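Local structure of polyporopepsin (Irpex lacteus, 1WKR) at residues S255-F258 / Q263-E266; K230-V235 / V289-G294. The protein cleaves proteins with broad specificity as an aspartic endopeptidase of the pepsin family and has milk-clotting activity. One frame throughout, in Å; residues are numbered along the deposited sequence.

Interaction 1: S255-F258 / Q263-E266; sequences SLFF and QTFE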
ATOM      1  N   SER A 255      19.794   4.742 -10.759  1.00  4.92           N
ATOM      2  CA  SER A 255      18.687   5.053  -9.851  1.00  4.34           C
ATOM      3  C   SER A 255      17.562   5.770 -10.527  1.00  4.90           C
ATOM      4  O   SER A 255      17.769   6.515 -11.517  1.00  5.15           O
ATOM      5  CB  SER A 255      19.158   5.876  -8.678  1.00  5.04           C
ATOM      6  OG  SER A 255      20.098   5.108  -7.911  1.00  4.67           O
ATOM      7  N   LEU A 256      16.366   5.594 -10.012  1.00  4.98           N
ATOM      8  CA  LEU A 256      15.258   6.490 -10.270  1.00  4.74           C
ATOM      9  C   LEU A 256      15.188   7.522  -9.160  1.00  4.92           C
ATOM     10  O   LEU A 256      15.304   7.184  -7.957  1.00  7.07           O
ATOM     11  CB  LEU A 256      13.928   5.756 -10.307  1.00  6.31           C
ATOM     12  CG  LEU A 256      13.677   4.904 -11.497  1.00  5.62           C
ATOM     13  CD1 LEU A 256      12.491   3.933 -11.316  1.00  7.10           C
ATOM     14  CD2 LEU A 256      13.441   5.755 -12.771  1.00  5.16           C
ATOM     15  N   PHE A 257      15.068   8.775  -9.527  1.00  4.79           N
ATOM     16  CA  PHE A 257      15.024   9.875  -8.553  1.00  5.04           C
ATOM     17  C   PHE A 257      13.641  10.449  -8.534  1.00  4.37           C
ATOM     18  O   PHE A 257      13.180  10.956  -9.603  1.00  5.99           O
ATOM     19  CB  PHE A 257      16.072  10.947  -8.900  1.00  5.96           C
ATOM     20  CG  PHE A 257      17.497  10.430  -8.849  1.00  5.12           C
ATOM     21  CD1 PHE A 257      18.211  10.473  -7.675  1.00  6.47           C
ATOM     22  CD2 PHE A 257      18.139   9.945  -9.987  1.00  5.86           C
ATOM     23  CE1 PHE A 257      19.532  10.057  -7.627  1.00  6.02           C
ATOM     24  CE2 PHE A 257      19.470   9.492  -9.913  1.00  7.43           C
ATOM     25  CZ  PHE A 257      20.148   9.571  -8.707  1.00  6.83           C
ATOM     26  N   PHE A 258      12.973  10.382  -7.414  1.00  4.34           N
ATOM     27  CA  PHE A 258      11.586  10.892  -7.248  1.00  4.58           C
ATOM     28  C   PHE A 258      11.725  12.235  -6.537  1.00  5.23           C
ATOM     29  O   PHE A 258      12.321  12.349  -5.465  1.00  6.36           O
ATOM     30  CB  PHE A 258      10.807   9.941  -6.329  1.00  4.11           C
ATOM     31  CG  PHE A 258      10.498   8.612  -7.000  1.00  3.78           C
ATOM     32  CD1 PHE A 258      11.496   7.645  -7.230  1.00  3.96           C
ATOM     33  CD2 PHE A 258       9.186   8.273  -7.316  1.00  5.10           C
ATOM     34  CE1 PHE A 258      11.184   6.441  -7.815  1.00  5.24           C
ATOM     35  CE2 PHE A 258       8.885   7.072  -7.903  1.00  5.41           C
ATOM     36  CZ  PHE A 258       9.893   6.139  -8.162  1.00  4.56           C
ATOM     37  N   GLN A 263      12.202  17.521  -2.175  1.00  5.77           N
ATOM     38  CA  GLN A 263      13.347  16.678  -1.850  1.00  6.76           C
ATOM     39  C   GLN A 263      13.476  15.537  -2.855  1.00  6.08           C
ATOM     40  O   GLN A 263      12.471  15.102  -3.476  1.00  7.72           O
ATOM     41  CB  GLN A 263      13.241  16.145  -0.490  1.00  8.57           C
ATOM     42  CG  GLN A 263      13.345  17.261   0.601  1.00 11.22           C
ATOM     43  CD  GLN A 263      14.653  18.064   0.660  1.00 11.31           C
ATOM     44  OE1 GLN A 263      14.496  19.308   1.170  1.00 16.16           O
ATOM     45  NE2 GLN A 263      15.710  17.579   0.328  1.00 12.32           N
ATOM     46  N   THR A 264      14.667  15.079  -3.026  1.00  6.35           N
ATOM     47  CA  THR A 264      14.969  13.899  -3.877  1.00  7.21           C
ATOM     48  C   THR A 264      14.974  12.639  -3.064  1.00  5.54           C
ATOM     49  O   THR A 264      15.652  12.550  -2.013  1.00  6.74           O
ATOM     50  CB  THR A 264      16.406  14.026  -4.421  1.00  8.07           C
ATOM     51  OG1 THR A 264      16.517  15.124  -5.345  1.00 12.82           O
ATOM     52  CG2 THR A 264      16.828  12.796  -5.267  1.00 10.10           C
ATOM     53  N   PHE A 265      14.241  11.626  -3.517  1.00  4.94           N
ATOM     54  CA  PHE A 265      14.249  10.253  -2.966  1.00  4.79           C
ATOM     55  C   PHE A 265      14.816   9.335  -4.005  1.00  5.57           C
ATOM     56  O   PHE A 265      14.292   9.294  -5.167  1.00  6.45           O
ATOM     57  CB  PHE A 265      12.844   9.866  -2.554  1.00  5.08           C
ATOM     58  CG  PHE A 265      12.333  10.708  -1.385  1.00  5.46           C
ATOM     59  CD1 PHE A 265      12.657  10.354  -0.101  1.00  6.69           C
ATOM     60  CD2 PHE A 265      11.667  11.910  -1.641  1.00  5.56           C
ATOM     61  CE1 PHE A 265      12.229  11.147   0.984  1.00  6.83           C
ATOM     62  CE2 PHE A 265      11.282  12.688  -0.560  1.00  7.40           C
ATOM     63  CZ  PHE A 265      11.550  12.312   0.747  1.00  6.14           C
ATOM     64  N   GLU A 266      15.842   8.572  -3.687  1.00  4.05           N
ATOM     65  CA  GLU A 266      16.576   7.771  -4.653  1.00  4.31           C
ATOM     66  C   GLU A 266      16.212   6.307  -4.538  1.00  3.95           C
ATOM     67  O   GLU A 266      16.543   5.641  -3.515  1.00  4.77           O
ATOM     68  CB  GLU A 266      18.050   7.983  -4.423  1.00  5.46           C
ATOM     69  CG  GLU A 266      18.902   7.197  -5.455  1.00  5.73           C
ATOM     70  CD  GLU A 266      20.356   7.401  -5.361  1.00  7.15           C
ATOM     71  OE1 GLU A 266      20.868   8.327  -4.588  1.00  9.49           O
ATOM     72  OE2 GLU A 266      21.122   6.732  -6.080  1.00  6.74           O
TER

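Interaction 2: K230-V235 / V289-G294; sequences KATGAV and VYLIVG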
ATOM      1  N   LYS A 230      12.913   2.082 -22.482  1.00  6.93           N
ATOM      2  CA  LYS A 230      13.959   2.525 -23.394  1.00  9.34           C
ATOM      3  C   LYS A 230      15.195   2.806 -22.625  1.00  8.67           C
ATOM      4  O   LYS A 230      16.320   2.425 -23.079  1.00  9.88           O
ATOM      5  CB  LYS A 230      13.433   3.805 -24.136  1.00  9.03           C
ATOM      6  CG  LYS A 230      14.438   4.383 -25.095  1.00 12.67           C
ATOM      7  CD  LYS A 230      13.874   5.767 -25.672  1.00 15.97           C
ATOM      8  CE  LYS A 230      15.053   6.422 -26.467  1.00 19.28           C
ATOM      9  NZ  LYS A 230      14.596   7.729 -27.195  1.00 22.87           N
ATOM     10  N   ALA A 231      15.142   3.511 -21.495  1.00  7.17           N
ATOM     11  CA  ALA A 231      16.333   4.003 -20.771  1.00  6.80           C
ATOM     12  C   ALA A 231      17.070   2.814 -20.160  1.00  6.50           C
ATOM     13  O   ALA A 231      18.360   2.881 -20.110  1.00  7.85           O
ATOM     14  CB  ALA A 231      15.876   4.921 -19.657  1.00  7.46           C
ATOM     15  N   THR A 232      16.399   1.779 -19.734  1.00  5.72           N
ATOM     16  CA  THR A 232      17.058   0.648 -19.049  1.00  6.29           C
ATOM     17  C   THR A 232      17.446  -0.445 -20.015  1.00  5.73           C
ATOM     18  O   THR A 232      18.289  -1.281 -19.624  1.00  6.84           O
ATOM     19  CB  THR A 232      16.108   0.035 -18.011  1.00  5.74           C
ATOM     20  OG1 THR A 232      14.915  -0.472 -18.652  1.00  5.46           O
ATOM     21  CG2 THR A 232      15.702   0.983 -16.873  1.00  5.54           C
ATOM     22  N   GLY A 233      16.878  -0.499 -21.205  1.00  5.80           N
ATOM     23  CA  GLY A 233      17.061  -1.599 -22.116  1.00  7.12           C
ATOM     24  C   GLY A 233      16.178  -2.768 -21.802  1.00  6.64           C
ATOM     25  O   GLY A 233      16.253  -3.863 -22.460  1.00  7.61           O
ATOM     26  N   ALA A 234      15.254  -2.672 -20.833  1.00  6.61           N
ATOM     27  CA  ALA A 234      14.468  -3.792 -20.465  1.00  6.78           C
ATOM     28  C   ALA A 234      13.516  -4.309 -21.538  1.00  7.73           C
ATOM     29  O   ALA A 234      13.078  -3.502 -22.379  1.00 10.37           O
ATOM     30  CB  ALA A 234      13.621  -3.431 -19.212  1.00  7.43           C
ATOM     31  N   VAL A 235      13.203  -5.566 -21.487  1.00  8.10           N
ATOM     32  CA  VAL A 235      12.230  -6.193 -22.429  1.00  8.40           C
ATOM     33  C   VAL A 235      11.201  -6.884 -21.587  1.00  9.15           C
ATOM     34  O   VAL A 235      11.368  -7.300 -20.432  1.00  8.27           O
ATOM     35  CB  VAL A 235      12.955  -7.119 -23.381  1.00 10.06           C
ATOM     36  CG1 VAL A 235      14.018  -6.353 -24.199  1.00 10.55           C
ATOM     37  CG2 VAL A 235      13.479  -8.325 -22.771  1.00 11.97           C
ATOM     38  N   VAL A 289      17.275 -11.150 -13.577  1.00  6.48           N
ATOM     39  CA  VAL A 289      16.870  -9.830 -13.016  1.00  5.31           C
ATOM     40  C   VAL A 289      15.499  -9.401 -13.590  1.00  5.57           C
ATOM     41  O   VAL A 289      15.391  -9.153 -14.794  1.00  6.71           O
ATOM     42  CB  VAL A 289      17.908  -8.782 -13.389  1.00  5.02           C
ATOM     43  CG1 VAL A 289      17.457  -7.409 -12.857  1.00  6.49           C
ATOM     44  CG2 VAL A 289      19.240  -9.153 -12.723  1.00  7.40           C
ATOM     45  N   TYR A 290      14.509  -9.273 -12.707  1.00  4.99           N
ATOM     46  CA  TYR A 290      13.175  -8.810 -13.100  1.00  5.41           C
ATOM     47  C   TYR A 290      12.898  -7.512 -12.359  1.00  4.44           C
ATOM     48  O   TYR A 290      13.280  -7.328 -11.185  1.00  5.72           O
ATOM     49  CB  TYR A 290      12.064  -9.856 -12.736  1.00  5.79           C
ATOM     50  CG  TYR A 290      12.367 -11.187 -13.364  1.00  5.97           C
ATOM     51  CD1 TYR A 290      12.158 -11.429 -14.676  1.00  8.47           C
ATOM     52  CD2 TYR A 290      12.871 -12.218 -12.575  1.00  8.55           C
ATOM     53  CE1 TYR A 290      12.457 -12.706 -15.306  1.00  9.91           C
ATOM     54  CE2 TYR A 290      13.121 -13.502 -13.154  1.00  9.67           C
ATOM     55  CZ  TYR A 290      12.888 -13.621 -14.438  1.00  9.72           C
ATOM     56  OH  TYR A 290      13.212 -14.949 -14.991  1.00 12.49           O
ATOM     57  N   LEU A 291      12.240  -6.577 -12.999  1.00  4.89           N
ATOM     58  CA  LEU A 291      12.013  -5.236 -12.475  1.00  4.63           C
ATOM     59  C   LEU A 291      10.671  -5.084 -11.855  1.00  4.03           C
ATOM     60  O   LEU A 291       9.661  -5.668 -12.312  1.00  5.37           O
ATOM     61  CB  LEU A 291      12.233  -4.185 -13.528  1.00  5.05           C
ATOM     62  CG  LEU A 291      13.553  -4.257 -14.312  1.00  4.61           C
ATOM     63  CD1 LEU A 291      13.683  -3.105 -15.272  1.00  5.74           C
ATOM     64  CD2 LEU A 291      14.731  -4.328 -13.332  1.00  4.94           C
ATOM     65  N   ILE A 292      10.595  -4.235 -10.813  1.00  4.18           N
ATOM     66  CA  ILE A 292       9.325  -3.980 -10.115  1.00  3.89           C
ATOM     67  C   ILE A 292       8.677  -2.672 -10.512  1.00  4.34           C
ATOM     68  O   ILE A 292       7.640  -2.336  -9.958  1.00  4.21           O
ATOM     69  CB  ILE A 292       9.439  -4.182  -8.574  1.00  4.42           C
ATOM     70  CG1 ILE A 292      10.561  -3.339  -7.913  1.00  4.55           C
ATOM     71  CG2 ILE A 292       9.659  -5.660  -8.286  1.00  4.77           C
ATOM     72  CD1 ILE A 292      10.353  -1.850  -8.035  1.00  5.11           C
ATOM     73  N   VAL A 293       9.250  -1.972 -11.469  1.00  3.70           N
ATOM     74  CA  VAL A 293       8.589  -0.827 -12.112  1.00  4.32           C
ATOM     75  C   VAL A 293       7.691  -1.357 -13.176  1.00  4.07           C
ATOM     76  O   VAL A 293       8.172  -2.094 -14.083  1.00  4.72           O
ATOM     77  CB  VAL A 293       9.627   0.183 -12.656  1.00  5.31           C
ATOM     78  CG1 VAL A 293       8.917   1.303 -13.416  1.00  5.92           C
ATOM     79  CG2 VAL A 293      10.449   0.734 -11.512  1.00  8.33           C
ATOM     80  N   GLY A 294       6.412  -1.068 -13.112  1.00  4.18           N
ATOM     81  CA  GLY A 294       5.403  -1.568 -14.050  1.00  4.51           C
ATOM     82  C   GLY A 294       4.568  -0.528 -14.674  1.00  4.47           C
ATOM     83  O   GLY A 294       4.671   0.660 -14.310  1.00  4.81           O
TER

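Interaction 1: S255-F258 / Q263-E266
A tight β-hairpin in the C-terminal lobe of the pepsin-like fold sets Phe257 and Phe258 against Glu266 and Phe265. Phe258 and Phe265 form the hydrogen-bonded pair: Phe258 N reaches Phe265 O at 2.8 Å and Phe265 N returns to Phe258 O at 2.8 Å. Their rings part on one face of the sheet, and the side chains come nearest at their CB atoms.

On the other face, Glu266 lies alongside the Phe257 ring. Its CG is anti to the backbone N (chi1 -178°) and the chain runs on extended, bringing Glu266 CD to 3.6 Å from Phe257 CE1, with carboxylate and ring 40° apart. Thr264 CG2 meets the ring edge, 3.6 Å from Phe257 CD1. Ser255 CB covers part of one ring face, while Ser255 OG donates to the anti lone pair of Glu266 OE2 at 2.7 Å. An alanine at Glu266 would take away the carboxylate and the CG, which would probably leave the Ser255 hydroxyl without this mate and one flank of the Phe257 ring uncovered.

Strand 190-197 continues the sheet through the Phe257-Arg196 backbone bond; Phe312 meets Phe258 edge-to-face, and Phe265 packs on Thr175 of strand 175-178.

Interaction 2: K230-V235 / V289-G294
Leu291 is the point where 289-294 meets 230-235, and the chain comes to it through two residues tied to their neighbours by backbone bonds. Val289 pairs with Leu245 of strand 243-245. Tyr290 bonds through its backbone to Trp274, and its hydroxyl is held by the backbone N of Ser285.

Leu291 then turns its side chain to the end of helix 222-232. Its CG stands anti to the carbonyl carbon (chi1 -51°), and CD1 is carried on anti to CA (chi2 -177°), which puts the CD1 methyl foremost. That methyl, Leu291 CD1, rests 4.0 Å from Ala234 CB and, more loosely, 4.5 Å from Thr232 OG1. The contact is small and buried.

What it meets is a helix terminus closed by an ST turn. Gly233 is the first residue to leave helical geometry, with a positive phi of 81°, and the turn brings Ala234 N back to Thr232 OG1 at 3.1 Å. The same hydroxyl donates to Tyr228 O one turn earlier in the helix, so one buried side chain both accepts from Ala234 N and donates to a helix carbonyl. Ala234 also leans on Leu243 and Leu245, and Leu245 touches Leu291 as well.

At Ile292 the extended run breaks, with a backbone bond to Thr218 of strand 218-220. Val293 resumes the strand and packs on Tyr228 of the same helix, and Gly294 carries it onward.

Overall arrangement
The two contacts sit about 17 Å apart, centre to centre, on the same side of the molecule, and both reach the same sheet system. Interaction 1 joins neighbours in sequence through paired backbones, and is only partly buried: one face holds the buried Phe258 and Phe265, while the other has the partly exposed Phe257, Glu266 and the serine-carboxylate bond. Interaction 2 brings together residues more than fifty positions apart with little surface and chiefly apolar touching, the Thr232 hydroxyl finding its partners within the helix end and turn. Strand 263-267 is followed in the chain by strand 289-295, and the two sites meet directly where Leu256 CD1 packs 3.8 Å from Val293 CG2.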